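Local coordinates for protein mannonate dehydratase (Streptococcus suis, PDB 3BDK) that probably catalyses the dehydration of D-mannonate to 2-dehydro-3-deoxy-D-gluconate, using a manganese or ferrous ion, at residues M216-D221 / N252-C257. Numbering follows the deposited sequence.
Sequences MAIHPD and NGITMC. With MN (manganese (II) ion), chain D.
Gly-253 N donates to Met-216 O at 2.9 Å, a rung of a parallel ladder between neighbouring strands of a TIM barrel of the xylose isomerase type. Strands 215-218 and 252-257 are joined by a beta-alpha-beta crossover through helix 237-245. The ladder continues with Ile-218 N to Gly-253 O (3.0 Å) and Thr-255 N to Ile-218 O (3.1 Å); the last is nearly straight at its hydrogen (165°), although the donor lies well above the carbonyl plane. Glycine suits position 253 because, having no side chain, it lets the backbones come close: Ala-217 CA lies 3.3 Å from Gly-253 O in a CA-H...O contact. On the face that looks toward helix 191-210, the CG2 methyls of Ile-218 and Ile-254 meet at 3.7 Å, beta-branched side chains filling the layer between sheet and helix. On the barrel's inner side, the small methyl of Ala-217 leaves room for Thr-255 OG1, which gives Ala-217 O a weak hydrogen bond. Beyond the ladder, Pro-220 packs its CG on Cys-257 CB, joining the two C-terminal ends, where such barrels carry their active sites. There His-219, its CG anti to the backbone N (chi1 -161°), reaches manganese through NE2, beside His-286 and Asp-330, and also touches the bound D-mannose. Its other nitrogen helps to set the ring's rotation and would favour the metal-binding tautomer: ND1 donates to Pro-220 O at 3.2 Å, on a lone pair in the carbonyl plane though tilted from the ring plane, while Pro-220 CD lies over one ring face, toward its rim.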
loop_
_atom_site.group_PDB
_atom_site.type_symbol
_atom_site.label_atom_id
_atom_site.label_comp_id
_atom_site.label_asym_id
_atom_site.label_seq_id
_atom_site.Cartn_x
_atom_site.Cartn_y
_atom_site.Cartn_z
ATOM N N MET A 216 7.316 -28.034 -4.188
ATOM C CA MET A 216 8.059 -27.686 -2.982
ATOM C C MET A 216 8.879 -26.417 -3.186
ATOM O O MET A 216 9.392 -26.167 -4.277
ATOM C CB MET A 216 8.972 -28.840 -2.563
ATOM C CG MET A 216 8.252 -30.167 -2.383
ATOM S SD MET A 216 6.875 -30.059 -1.224
ATOM C CE MET A 216 7.742 -30.139 0.340
ATOM N N ALA A 217 8.998 -25.618 -2.131
ATOM C CA ALA A 217 9.649 -24.317 -2.223
ATOM C C ALA A 217 10.353 -23.959 -0.919
ATOM O O ALA A 217 9.705 -23.675 0.090
ATOM C CB ALA A 217 8.639 -23.243 -2.596
ATOM N N ILE A 218 11.682 -23.973 -0.946
ATOM C CA ILE A 218 12.473 -23.943 0.279
ATOM C C ILE A 218 12.743 -22.510 0.725
ATOM O O ILE A 218 13.361 -21.730 0.000
ATOM C CB ILE A 218 13.815 -24.677 0.101
ATOM C CG1 ILE A 218 14.612 -24.653 1.407
ATOM C CG2 ILE A 218 14.617 -24.055 -1.031
ATOM C CD1 ILE A 218 16.234 -26.503 1.611
ATOM N N HIS A 219 12.278 -22.171 1.923
ATOM C CA HIS A 219 12.571 -20.873 2.519
ATOM C C HIS A 219 14.054 -20.742 2.853
ATOM O O HIS A 219 14.610 -21.563 3.581
ATOM C CB HIS A 219 11.728 -20.660 3.778
ATOM C CG HIS A 219 11.626 -19.228 4.201
ATOM N ND1 HIS A 219 12.582 -18.611 4.980
ATOM C CD2 HIS A 219 10.681 -18.290 3.953
ATOM C CE1 HIS A 219 12.230 -17.356 5.194
ATOM N NE2 HIS A 219 11.081 -17.136 4.582
ATOM N N PRO A 220 14.686 -19.705 2.314
ATOM C CA PRO A 220 16.139 -19.542 2.434
ATOM C C PRO A 220 16.570 -19.363 3.886
ATOM O O PRO A 220 15.725 -19.180 4.761
ATOM C CB PRO A 220 16.408 -18.259 1.644
ATOM C CG PRO A 220 15.141 -17.487 1.749
ATOM C CD PRO A 220 14.038 -18.507 1.753
ATOM N N ASP A 221 17.876 -19.417 4.130
ATOM C CA ASP A 221 18.404 -19.336 5.487
ATOM C C ASP A 221 18.394 -17.899 5.998
ATOM O O ASP A 221 18.832 -16.980 5.305
ATOM C CB ASP A 221 19.824 -19.904 5.543
ATOM C CG ASP A 221 19.846 -21.391 5.829
ATOM O OD1 ASP A 221 20.939 -21.994 5.767
ATOM O OD2 ASP A 221 18.772 -21.959 6.117
ATOM N N ASN A 252 10.824 -29.148 -7.562
ATOM C CA ASN A 252 11.895 -28.898 -6.596
ATOM C C ASN A 252 12.321 -27.454 -6.749
ATOM O O ASN A 252 13.108 -27.125 -7.640
ATOM C CB ASN A 252 13.094 -29.812 -6.898
ATOM C CG ASN A 252 14.188 -29.744 -5.843
ATOM O OD1 ASN A 252 13.916 -29.792 -4.637
ATOM N ND2 ASN A 252 15.440 -29.649 -6.296
ATOM N N GLY A 253 11.780 -26.591 -5.895
ATOM C CA GLY A 253 11.973 -25.143 -6.030
ATOM C C GLY A 253 12.304 -24.388 -4.753
ATOM O O GLY A 253 12.491 -24.959 -3.665
ATOM N N ILE A 254 12.398 -23.079 -4.904
ATOM C CA ILE A 254 12.695 -22.194 -3.790
ATOM C C ILE A 254 11.528 -21.254 -3.512
ATOM O O ILE A 254 10.642 -21.032 -4.359
ATOM C CB ILE A 254 13.951 -21.339 -4.075
ATOM C CG1 ILE A 254 13.728 -20.457 -5.308
ATOM C CG2 ILE A 254 15.186 -22.232 -4.241
ATOM C CD1 ILE A 254 14.860 -19.551 -5.631
ATOM N N THR A 255 11.531 -20.731 -2.297
ATOM C CA THR A 255 10.854 -19.508 -2.010
ATOM C C THR A 255 11.924 -18.424 -2.087
ATOM O O THR A 255 12.820 -18.365 -1.234
ATOM C CB THR A 255 10.258 -19.542 -0.617
ATOM O OG1 THR A 255 9.272 -20.574 -0.553
ATOM C CG2 THR A 255 9.619 -18.222 -0.299
ATOM N N MET A 256 11.842 -17.589 -3.123
ATOM C CA MET A 256 12.705 -16.416 -3.252
ATOM C C MET A 256 12.304 -15.323 -2.250
ATOM O O MET A 256 11.538 -14.414 -2.571
ATOM C CB MET A 256 12.666 -15.870 -4.677
ATOM C CG MET A 256 13.462 -14.542 -4.874
ATOM S SD MET A 256 15.132 -14.439 -4.113
ATOM C CE MET A 256 16.053 -15.538 -5.199
ATOM N N CYS A 257 12.800 -15.428 -1.023
ATOM C CA CYS A 257 12.560 -14.379 -0.042
ATOM C C CYS A 257 13.701 -13.400 -0.224
ATOM O O CYS A 257 14.763 -13.541 0.394
ATOM C CB CYS A 257 12.514 -14.950 1.385
ATOM S SG CYS A 257 12.372 -13.715 2.681
HETATM MN MN MN D . 9.455 -15.579 5.621
#